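Glycosyltransferase-stabilizing protein Gtf2 (Streptococcus gordonii, PDB 5E9T) partners the glycosyltransferase GtfA in a complex that attaches the first GlcNAc from UDP-GlcNAc to the serine-rich adhesin GspB, binding that substrate protein. Local coordinates at residues K286-T292 against L310-A316; Q244-D250 against K268-Y274; D56-F61 against Q96-V102. All coordinates share one frame. Residue numbers count along the deposited sequence, not the author numbering.

Interaction 1 (K286-T292 against L310-A316); sequences KDALILT and LVFRIAA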
loop_
_atom_site.group_PDB
_atom_site.type_symbol
_atom_site.label_atom_id
_atom_site.label_comp_id
_atom_site.label_asym_id
_atom_site.label_seq_id
_atom_site.Cartn_x
_atom_site.Cartn_y
_atom_site.Cartn_z
ATOM N N LYS B 286 -56.596 9.020 -14.912
ATOM C CA LYS B 286 -56.021 10.219 -15.489
ATOM C C LYS B 286 -54.530 10.367 -15.228
ATOM O O LYS B 286 -53.950 11.387 -15.611
ATOM C CB LYS B 286 -56.747 11.433 -14.900
ATOM C CG LYS B 286 -58.155 11.157 -14.486
ATOM C CD LYS B 286 -58.622 12.038 -13.336
ATOM C CE LYS B 286 -58.217 11.533 -12.025
ATOM N NZ LYS B 286 -58.257 12.559 -10.964
ATOM N N ASP B 287 -53.902 9.396 -14.585
ATOM C CA ASP B 287 -52.674 9.654 -13.850
ATOM C C ASP B 287 -51.491 8.868 -14.403
ATOM O O ASP B 287 -51.622 7.702 -14.794
ATOM C CB ASP B 287 -52.895 9.343 -12.371
ATOM C CG ASP B 287 -54.170 9.981 -11.829
ATOM O OD1 ASP B 287 -54.298 11.219 -11.925
ATOM O OD2 ASP B 287 -55.062 9.253 -11.345
ATOM N N ALA B 288 -50.338 9.530 -14.436
ATOM C CA ALA B 288 -49.082 8.949 -14.879
ATOM C C ALA B 288 -48.220 8.601 -13.678
ATOM O O ALA B 288 -48.288 9.252 -12.633
ATOM C CB ALA B 288 -48.314 9.903 -15.800
ATOM N N LEU B 289 -47.437 7.536 -13.823
ATOM C CA LEU B 289 -46.440 7.174 -12.827
ATOM C C LEU B 289 -45.158 6.793 -13.542
ATOM O O LEU B 289 -45.152 5.845 -14.331
ATOM C CB LEU B 289 -46.915 6.022 -11.946
ATOM C CG LEU B 289 -45.807 5.539 -11.035
ATOM C CD1 LEU B 289 -45.450 6.624 -10.025
ATOM C CD2 LEU B 289 -46.218 4.248 -10.345
ATOM N N ILE B 290 -44.083 7.532 -13.272
ATOM C CA ILE B 290 -42.762 7.221 -13.804
ATOM C C ILE B 290 -41.784 7.122 -12.646
ATOM O O ILE B 290 -41.809 7.949 -11.727
ATOM C CB ILE B 290 -42.261 8.274 -14.816
ATOM C CG1 ILE B 290 -43.416 8.850 -15.637
ATOM C CG2 ILE B 290 -41.182 7.668 -15.708
ATOM C CD1 ILE B 290 -44.140 7.846 -16.499
ATOM N N LEU B 291 -40.912 6.124 -12.702
ATOM C CA LEU B 291 -39.845 5.954 -11.729
ATOM C C LEU B 291 -38.516 6.163 -12.437
ATOM O O LEU B 291 -38.158 5.387 -13.329
ATOM C CB LEU B 291 -39.901 4.570 -11.093
ATOM C CG LEU B 291 -41.120 4.356 -10.218
ATOM C CD1 LEU B 291 -40.974 3.036 -9.494
ATOM C CD2 LEU B 291 -41.287 5.527 -9.257
ATOM N N THR B 292 -37.790 7.202 -12.040
ATOM C CA THR B 292 -36.519 7.541 -12.657
ATOM C C THR B 292 -35.451 7.659 -11.584
ATOM O O THR B 292 -35.752 7.914 -10.416
ATOM C CB THR B 292 -36.609 8.851 -13.446
ATOM O OG1 THR B 292 -35.459 8.980 -14.289
ATOM C CG2 THR B 292 -36.671 10.042 -12.497
ATOM N N LEU B 310 -53.779 14.887 -18.354
ATOM C CA LEU B 310 -53.199 13.722 -17.704
ATOM C C LEU B 310 -52.298 14.155 -16.552
ATOM O O LEU B 310 -51.417 15.001 -16.731
ATOM C CB LEU B 310 -52.412 12.907 -18.731
ATOM C CG LEU B 310 -52.287 11.390 -18.606
ATOM C CD1 LEU B 310 -53.652 10.725 -18.691
ATOM C CD2 LEU B 310 -51.361 10.864 -19.692
ATOM N N VAL B 311 -52.537 13.591 -15.365
ATOM C CA VAL B 311 -51.655 13.825 -14.226
ATOM C C VAL B 311 -50.346 13.085 -14.450
ATOM O O VAL B 311 -50.336 11.948 -14.935
ATOM C CB VAL B 311 -52.327 13.369 -12.919
ATOM C CG1 VAL B 311 -51.422 13.653 -11.723
ATOM C CG2 VAL B 311 -53.681 14.039 -12.750
ATOM N N PHE B 312 -49.226 13.732 -14.118
ATOM C CA PHE B 312 -47.894 13.154 -14.298
ATOM C C PHE B 312 -47.202 13.087 -12.944
ATOM O O PHE B 312 -46.877 14.125 -12.357
ATOM C CB PHE B 312 -47.057 13.960 -15.295
ATOM C CG PHE B 312 -47.451 13.755 -16.735
ATOM C CD1 PHE B 312 -46.498 13.613 -17.725
ATOM C CD2 PHE B 312 -48.774 13.707 -17.102
ATOM C CE1 PHE B 312 -46.876 13.425 -19.050
ATOM C CE2 PHE B 312 -49.145 13.520 -18.414
ATOM C CZ PHE B 312 -48.197 13.378 -19.385
ATOM N N ARG B 313 -46.968 11.872 -12.457
ATOM C CA ARG B 313 -46.260 11.661 -11.203
ATOM C C ARG B 313 -44.932 10.981 -11.489
ATOM O O ARG B 313 -44.901 9.884 -12.057
ATOM C CB ARG B 313 -47.092 10.838 -10.223
ATOM C CG ARG B 313 -48.528 11.282 -10.166
ATOM C CD ARG B 313 -49.092 11.153 -8.776
ATOM N NE ARG B 313 -50.392 11.797 -8.701
ATOM C CZ ARG B 313 -51.542 11.147 -8.810
ATOM N NH1 ARG B 313 -51.546 9.833 -8.993
ATOM N NH2 ARG B 313 -52.687 11.809 -8.736
ATOM N N ILE B 314 -43.845 11.635 -11.102
ATOM C CA ILE B 314 -42.502 11.111 -11.286
ATOM C C ILE B 314 -41.843 11.010 -9.923
ATOM O O ILE B 314 -41.932 11.934 -9.107
ATOM C CB ILE B 314 -41.679 11.992 -12.240
ATOM C CG1 ILE B 314 -42.405 12.088 -13.568
ATOM C CG2 ILE B 314 -40.260 11.465 -12.399
ATOM C CD1 ILE B 314 -41.523 12.402 -14.694
ATOM N N ALA B 315 -41.183 9.886 -9.680
ATOM C CA ALA B 315 -40.625 9.613 -8.373
ATOM C C ALA B 315 -39.209 9.079 -8.496
ATOM O O ALA B 315 -38.791 8.557 -9.534
ATOM C CB ALA B 315 -41.497 8.630 -7.583
ATOM N N ALA B 316 -38.474 9.263 -7.409
ATOM C CA ALA B 316 -37.160 8.687 -7.197
ATOM C C ALA B 316 -36.953 8.658 -5.696
ATOM O O ALA B 316 -37.598 9.409 -4.958
ATOM C CB ALA B 316 -36.058 9.504 -7.879
#
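Two neighbouring parallel β-strands, 287-291 and 311-315, pair here as the β-strands of a β-α-β unit whose crossover is helix 300-306, in a small parallel sheet continued on the far side of 311-315 by strand 333-336. The strand axes approach to 4.3 Å and diverge by only 19°. Hydrogen bonds follow the parallel pattern, in which alternate residues of 286-292 bond to the two neighbours of the residue opposite. K286 O accepts from V311 N (2.6 Å), and A288 N gives a very short bond to V311 O (2.5 Å). A288 O then receives R313 N at 2.9 Å while I290 N reaches R313 O at 2.8 Å; I290 O takes A315 N (2.9 Å), and T292 N closes the ladder on A315 O (3.0 Å). CA-H...O contacts fill gaps between these bonds, such as L289 CA to R313 O at 3.2 Å. A288, I290, F312 and I314 share one face: A288 CB lies over a face of the F312 ring, 4.0 Å from CD2, and I290 CG1 meets I314 CG1 at 4.0 Å. Helix 300-306 packs on F312 and I314 there. D287, L289, L291, V311, R313 and A315 occupy the other face, where helix 341-350 touches L289, L291 and R313, and L291 CD2 rests 3.5 Å from A315 CB. The salt bridge from D287 OD1 to R313 NH2 is long (3.6 Å) and well out of the guanidinium plane, so it contributes charge attraction alone. Cohesion therefore comes chiefly from backbone bonds and apolar packing, as befits a sheet layered between helices.

Interaction 2 (Q244-D250 against K268-Y274); sequences QTIVIPD and KFLHLGY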
loop_
_atom_site.group_PDB
_atom_site.type_symbol
_atom_site.label_atom_id
_atom_site.label_comp_id
_atom_site.label_asym_id
_atom_site.label_seq_id
_atom_site.Cartn_x
_atom_site.Cartn_y
_atom_site.Cartn_z
ATOM N N GLN B 244 -38.438 -36.052 -23.484
ATOM C CA GLN B 244 -38.866 -35.950 -24.876
ATOM C C GLN B 244 -39.687 -34.696 -25.185
ATOM O O GLN B 244 -40.232 -34.586 -26.290
ATOM C CB GLN B 244 -39.622 -37.215 -25.284
ATOM C CG GLN B 244 -38.678 -38.388 -25.524
ATOM C CD GLN B 244 -38.112 -38.391 -26.932
ATOM O OE1 GLN B 244 -38.818 -38.101 -27.893
ATOM N NE2 GLN B 244 -36.824 -38.692 -27.054
ATOM N N THR B 245 -39.831 -33.771 -24.234
ATOM C CA THR B 245 -40.783 -32.671 -24.350
ATOM C C THR B 245 -40.088 -31.330 -24.158
ATOM O O THR B 245 -39.380 -31.134 -23.165
ATOM C CB THR B 245 -41.897 -32.829 -23.315
ATOM O OG1 THR B 245 -42.304 -34.201 -23.266
ATOM C CG2 THR B 245 -43.084 -31.955 -23.674
ATOM N N ILE B 246 -40.294 -30.403 -25.094
ATOM C CA ILE B 246 -39.733 -29.058 -24.981
ATOM C C ILE B 246 -40.881 -28.057 -25.001
ATOM O O ILE B 246 -41.449 -27.762 -26.056
ATOM C CB ILE B 246 -38.722 -28.764 -26.093
ATOM C CG1 ILE B 246 -37.753 -29.937 -26.221
ATOM C CG2 ILE B 246 -37.946 -27.494 -25.781
ATOM C CD1 ILE B 246 -36.839 -29.836 -27.399
ATOM N N VAL B 247 -41.165 -27.479 -23.846
ATOM C CA VAL B 247 -42.167 -26.433 -23.663
ATOM C C VAL B 247 -41.502 -25.100 -23.952
ATOM O O VAL B 247 -40.389 -24.848 -23.498
ATOM C CB VAL B 247 -42.750 -26.462 -22.234
ATOM C CG1 VAL B 247 -43.472 -25.158 -21.927
ATOM C CG2 VAL B 247 -43.647 -27.693 -22.050
ATOM N N ILE B 248 -42.166 -24.243 -24.717
ATOM C CA ILE B 248 -41.589 -22.932 -25.029
ATOM C C ILE B 248 -42.622 -21.833 -24.789
ATOM O O ILE B 248 -43.376 -21.462 -25.707
ATOM C CB ILE B 248 -41.058 -22.892 -26.466
ATOM C CG1 ILE B 248 -40.019 -24.000 -26.663
ATOM C CG2 ILE B 248 -40.402 -21.556 -26.737
ATOM C CD1 ILE B 248 -39.377 -24.030 -28.026
ATOM N N PRO B 249 -42.681 -21.283 -23.570
ATOM C CA PRO B 249 -43.700 -20.261 -23.269
ATOM C C PRO B 249 -43.696 -19.059 -24.205
ATOM O O PRO B 249 -44.775 -18.563 -24.551
ATOM C CB PRO B 249 -43.368 -19.874 -21.824
ATOM C CG PRO B 249 -42.811 -21.131 -21.244
ATOM C CD PRO B 249 -41.996 -21.749 -22.353
ATOM N N ASP B 250 -42.536 -18.569 -24.639
ATOM C CA ASP B 250 -42.547 -17.444 -25.568
ATOM C C ASP B 250 -42.901 -17.935 -26.971
ATOM O O ASP B 250 -42.192 -18.778 -27.538
ATOM C CB ASP B 250 -41.221 -16.690 -25.572
ATOM C CG ASP B 250 -41.308 -15.390 -26.360
ATOM O OD1 ASP B 250 -42.433 -14.861 -26.508
ATOM O OD2 ASP B 250 -40.262 -14.896 -26.827
ATOM N N LYS B 268 -42.165 -32.737 -30.892
ATOM C CA LYS B 268 -41.777 -32.619 -29.495
ATOM C C LYS B 268 -42.000 -31.234 -28.915
ATOM O O LYS B 268 -41.870 -31.067 -27.696
ATOM C CB LYS B 268 -40.304 -32.990 -29.324
ATOM C CG LYS B 268 -39.923 -34.275 -30.012
ATOM C CD LYS B 268 -38.842 -34.995 -29.243
ATOM C CE LYS B 268 -38.181 -36.058 -30.095
ATOM N NZ LYS B 268 -37.180 -36.829 -29.301
ATOM N N PHE B 269 -42.333 -30.242 -29.732
ATOM C CA PHE B 269 -42.437 -28.879 -29.233
ATOM C C PHE B 269 -43.876 -28.643 -28.817
ATOM O O PHE B 269 -44.767 -28.487 -29.656
ATOM C CB PHE B 269 -42.003 -27.857 -30.278
ATOM C CG PHE B 269 -40.538 -27.860 -30.548
ATOM C CD1 PHE B 269 -39.923 -28.984 -31.064
ATOM C CD2 PHE B 269 -39.774 -26.739 -30.296
ATOM C CE1 PHE B 269 -38.574 -28.994 -31.320
ATOM C CE2 PHE B 269 -38.425 -26.743 -30.554
ATOM C CZ PHE B 269 -37.822 -27.872 -31.066
ATOM N N LEU B 270 -44.090 -28.600 -27.523
ATOM C CA LEU B 270 -45.312 -28.089 -26.956
ATOM C C LEU B 270 -45.106 -26.599 -26.723
ATOM O O LEU B 270 -44.004 -26.152 -26.410
ATOM C CB LEU B 270 -45.622 -28.833 -25.660
ATOM C CG LEU B 270 -46.984 -28.738 -25.005
ATOM C CD1 LEU B 270 -46.991 -29.594 -23.774
ATOM C CD2 LEU B 270 -47.197 -27.336 -24.609
ATOM N N HIS B 271 -46.165 -25.823 -26.875
ATOM C CA HIS B 271 -46.098 -24.411 -26.546
ATOM C C HIS B 271 -47.110 -24.008 -25.469
ATOM O O HIS B 271 -48.252 -24.471 -25.489
ATOM C CB HIS B 271 -46.349 -23.594 -27.767
ATOM C CG HIS B 271 -47.083 -22.340 -27.450
ATOM N ND1 HIS B 271 -46.577 -21.385 -26.593
ATOM C CD2 HIS B 271 -48.318 -21.926 -27.809
ATOM C CE1 HIS B 271 -47.503 -20.468 -26.398
ATOM N NE2 HIS B 271 -48.540 -20.742 -27.169
ATOM N N LEU B 272 -46.698 -23.086 -24.588
ATOM C CA LEU B 272 -47.438 -22.624 -23.393
ATOM C C LEU B 272 -47.059 -21.162 -23.083
ATOM O O LEU B 272 -46.545 -20.442 -23.941
ATOM C CB LEU B 272 -47.173 -23.635 -22.264
ATOM C CG LEU B 272 -47.857 -23.693 -20.897
ATOM C CD1 LEU B 272 -47.580 -22.555 -20.089
ATOM C CD2 LEU B 272 -49.361 -23.830 -21.108
ATOM N N GLY B 273 -47.334 -20.712 -21.870
ATOM C CA GLY B 273 -47.174 -19.331 -21.468
ATOM C C GLY B 273 -47.018 -19.307 -19.964
ATOM O O GLY B 273 -46.622 -20.300 -19.358
ATOM N N TYR B 274 -47.244 -18.150 -19.350
ATOM C CA TYR B 274 -47.275 -18.090 -17.893
ATOM C C TYR B 274 -48.607 -17.530 -17.406
ATOM O O TYR B 274 -49.241 -16.713 -18.083
ATOM C CB TYR B 274 -46.116 -17.244 -17.339
ATOM C CG TYR B 274 -44.765 -17.586 -17.931
ATOM C CD1 TYR B 274 -43.982 -18.607 -17.403
ATOM C CD2 TYR B 274 -44.281 -16.891 -19.028
ATOM C CE1 TYR B 274 -42.748 -18.918 -17.954
ATOM C CE2 TYR B 274 -43.052 -17.193 -19.584
ATOM C CZ TYR B 274 -42.289 -18.206 -19.044
ATOM O OH TYR B 274 -41.064 -18.511 -19.596
#
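Q244 opens the pairing with its side chain, its OE1 accepting a 2.5 Å hydrogen bond from K268 NZ, which also bonds I235 O. T245 points away, and its backbone bonds L218 in the adjoining strand. I246 begins the parallel ladder: its N donates to K268 O at 3.1 Å almost linearly, while its O takes only a weak bond from L270 N (3.1 Å). V247 turns to the opposite face, setting CG2 4.2 Å from L270 CD1 and CG1 4.0 Å from L272 CB, beside helix 434-442. I248 N reaches L270 O at 3.1 Å; its CD1 lies at the edge of the F269 ring, 3.6 Å from CD2, and its O accepts a weak bond from H271 ND1 (3.3 Å). At P249 the ladder has ended, and CB packs against Y274 CZ (3.4 Å), while Y274 OH bonds Q221. D250 occupies the N-cap position of crossover helix 251-260. Backbone bonds, two side-chain hydrogen bonds and apolar packing on both faces together hold this edge strand.

Interaction 3 (D56-F61 against Q96-V102); sequences DHPLFF and QARGRLV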
loop_
_atom_site.group_PDB
_atom_site.type_symbol
_atom_site.label_atom_id
_atom_site.label_comp_id
_atom_site.label_asym_id
_atom_site.label_seq_id
_atom_site.Cartn_x
_atom_site.Cartn_y
_atom_site.Cartn_z
ATOM N N ASP B 56 -36.012 -13.890 7.213
ATOM C CA ASP B 56 -35.541 -12.840 6.317
ATOM C C ASP B 56 -35.165 -11.629 7.173
ATOM O O ASP B 56 -36.017 -10.801 7.507
ATOM C CB ASP B 56 -36.629 -12.504 5.303
ATOM C CG ASP B 56 -36.079 -12.014 3.986
ATOM O OD1 ASP B 56 -35.155 -11.177 3.992
ATOM O OD2 ASP B 56 -36.567 -12.480 2.936
ATOM N N HIS B 57 -33.869 -11.496 7.470
ATOM C CA HIS B 57 -33.318 -10.286 8.085
ATOM C C HIS B 57 -31.889 -10.126 7.589
ATOM O O HIS B 57 -30.922 -10.364 8.324
ATOM C CB HIS B 57 -33.376 -10.359 9.612
ATOM C CG HIS B 57 -33.136 -9.044 10.290
ATOM N ND1 HIS B 57 -33.605 -7.849 9.784
ATOM C CD2 HIS B 57 -32.483 -8.736 11.435
ATOM C CE1 HIS B 57 -33.247 -6.862 10.589
ATOM N NE2 HIS B 57 -32.566 -7.374 11.598
ATOM N N PRO B 58 -31.717 -9.751 6.326
ATOM C CA PRO B 58 -30.369 -9.721 5.746
ATOM C C PRO B 58 -29.482 -8.655 6.364
ATOM O O PRO B 58 -29.904 -7.903 7.248
ATOM C CB PRO B 58 -30.630 -9.431 4.261
ATOM C CG PRO B 58 -32.069 -9.767 4.042
ATOM C CD PRO B 58 -32.751 -9.437 5.329
ATOM N N LEU B 59 -28.241 -8.586 5.899
ATOM C CA LEU B 59 -27.330 -7.555 6.359
ATOM C C LEU B 59 -27.593 -6.249 5.626
ATOM O O LEU B 59 -27.908 -6.236 4.431
ATOM C CB LEU B 59 -25.877 -7.981 6.152
ATOM C CG LEU B 59 -25.207 -8.742 7.292
ATOM C CD1 LEU B 59 -23.701 -8.670 7.140
ATOM C CD2 LEU B 59 -25.641 -8.182 8.635
ATOM N N PHE B 60 -27.469 -5.151 6.360
ATOM C CA PHE B 60 -27.512 -3.812 5.804
ATOM C C PHE B 60 -26.085 -3.380 5.492
ATOM O O PHE B 60 -25.147 -3.739 6.208
ATOM C CB PHE B 60 -28.175 -2.851 6.793
ATOM C CG PHE B 60 -28.764 -1.620 6.160
ATOM C CD1 PHE B 60 -29.571 -1.713 5.036
ATOM C CD2 PHE B 60 -28.538 -0.371 6.714
ATOM C CE1 PHE B 60 -30.121 -0.576 4.463
ATOM C CE2 PHE B 60 -29.084 0.764 6.148
ATOM C CZ PHE B 60 -29.876 0.664 5.023
ATOM N N PHE B 61 -25.932 -2.605 4.409
ATOM C CA PHE B 61 -24.620 -2.391 3.796
ATOM C C PHE B 61 -23.544 -2.024 4.809
ATOM O O PHE B 61 -22.381 -2.407 4.641
ATOM C CB PHE B 61 -24.710 -1.295 2.732
ATOM C CG PHE B 61 -24.669 0.096 3.296
ATOM C CD1 PHE B 61 -25.734 0.593 4.030
ATOM C CD2 PHE B 61 -23.565 0.906 3.097
ATOM C CE1 PHE B 61 -25.695 1.870 4.554
ATOM C CE2 PHE B 61 -23.524 2.183 3.618
ATOM C CZ PHE B 61 -24.589 2.665 4.347
ATOM N N GLN B 96 -33.693 -6.527 -4.061
ATOM C CA GLN B 96 -34.916 -6.731 -3.309
ATOM C C GLN B 96 -35.669 -5.413 -3.324
ATOM O O GLN B 96 -35.107 -4.365 -3.656
ATOM C CB GLN B 96 -34.648 -7.163 -1.855
ATOM C CG GLN B 96 -34.491 -8.661 -1.622
ATOM C CD GLN B 96 -34.760 -9.053 -0.174
ATOM O OE1 GLN B 96 -35.065 -8.204 0.664
ATOM N NE2 GLN B 96 -34.654 -10.345 0.124
ATOM N N ALA B 97 -36.954 -5.473 -2.971
ATOM C CA ALA B 97 -37.722 -4.246 -2.805
ATOM C C ALA B 97 -37.014 -3.305 -1.838
ATOM O O ALA B 97 -36.824 -2.118 -2.127
ATOM C CB ALA B 97 -39.135 -4.573 -2.319
ATOM N N ARG B 98 -36.596 -3.831 -0.694
ATOM C CA ARG B 98 -35.765 -3.066 0.220
ATOM C C ARG B 98 -34.369 -2.893 -0.372
ATOM O O ARG B 98 -33.796 -3.830 -0.936
ATOM C CB ARG B 98 -35.697 -3.772 1.573
ATOM C CG ARG B 98 -37.017 -4.402 1.997
ATOM C CD ARG B 98 -36.896 -5.172 3.305
ATOM N NE ARG B 98 -36.552 -6.576 3.099
ATOM C CZ ARG B 98 -36.497 -7.482 4.071
ATOM N NH1 ARG B 98 -36.768 -7.132 5.322
ATOM N NH2 ARG B 98 -36.174 -8.739 3.796
ATOM N N GLY B 99 -33.827 -1.678 -0.257
ATOM C CA GLY B 99 -32.526 -1.389 -0.818
ATOM C C GLY B 99 -31.393 -1.545 0.181
ATOM O O GLY B 99 -31.604 -1.538 1.393
ATOM N N ARG B 100 -30.181 -1.689 -0.361
ATOM C CA ARG B 100 -28.939 -1.740 0.412
ATOM C C ARG B 100 -28.848 -2.975 1.305
ATOM O O ARG B 100 -28.286 -2.914 2.402
ATOM C CB ARG B 100 -28.749 -0.471 1.250
ATOM C CG ARG B 100 -28.798 0.803 0.441
ATOM C CD ARG B 100 -28.218 1.965 1.212
ATOM N NE ARG B 100 -27.962 3.104 0.337
ATOM C CZ ARG B 100 -27.432 4.250 0.744
ATOM N NH1 ARG B 100 -27.100 4.410 2.016
ATOM N NH2 ARG B 100 -27.234 5.234 -0.120
ATOM N N LEU B 101 -29.380 -4.103 0.846
ATOM C CA LEU B 101 -29.226 -5.368 1.552
ATOM C C LEU B 101 -28.012 -6.108 1.009
ATOM O O LEU B 101 -27.794 -6.164 -0.205
ATOM C CB LEU B 101 -30.478 -6.236 1.413
ATOM C CG LEU B 101 -31.701 -5.886 2.269
ATOM C CD1 LEU B 101 -31.357 -5.860 3.756
ATOM C CD2 LEU B 101 -32.304 -4.576 1.845
ATOM N N VAL B 102 -27.222 -6.678 1.915
ATOM C CA VAL B 102 -25.930 -7.242 1.539
ATOM C C VAL B 102 -26.135 -8.615 0.917
ATOM O O VAL B 102 -26.654 -9.535 1.557
ATOM C CB VAL B 102 -24.982 -7.324 2.743
ATOM C CG1 VAL B 102 -23.637 -7.874 2.301
ATOM C CG2 VAL B 102 -24.819 -5.954 3.382
#
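The loop 56-61 crosses the start of strand 101-108 in the long antiparallel sheet, tied by two backbone bonds, one short and one weak, and a charged pair. V102 N donates to L59 O at 2.6 Å with good geometry; the same oxygen receives a CA-H...O contact from L101 CA (3.3 Å). Next to it, F61 N makes a weak bond to R100 O (3.1 Å), and these two bonds flank the single bridge between F60 and L101. F60 N is satisfied by Q63 OE1. At the loop's beginning D56 OD1 forms a 2.6 Å salt bridge with R98 NH2, and the guanidinium also binds Q96 OE1: R98 NE donates at 3.3 Å, R98 NH2 only weakly at 3.4 Å. R100, in contrast, extends over F61, its CZ 5.0 Å from the ring centroid, at most a weak cation-π attraction. Apolar contacts include P58 CB 3.7 Å from L101 CD1 and L59 CB 3.6 Å from V102 CB. Y255 of the neighbouring Gtf1 chain meets the H57 and F60 rings at small interplanar angles, and its OH and P58 O form a weak hydrogen bond. The charged pair and backbone bonds thus hold together, within one chain, a surface that Gtf1 contacts mainly by packing.

Overall arrangement
Along the chain the order is interaction 3, interaction 2, interaction 1, each closing before the next opens, and none touches another. Interaction 3 joins a loop to strand 101-108 of the long antiparallel sheet; interaction 2 forms the edge of a separate parallel sheet, and interaction 1 lies in a third sheet, also parallel. Centres of 1 and 2 are 38 Å apart, those of 2 and 3 36 Å, on opposite sides of the chain's centre, and those of 1 and 3 27 Å, with nearest atoms about 10 Å apart. Interactions 1 and 2 thus represent two α/β domains, consistent with the two Rossmann-like halves of GT-B-type glycosyltransferases, whereas interaction 3 lies where the antiparallel sheet region meets Gtf1 in the heterotetramer.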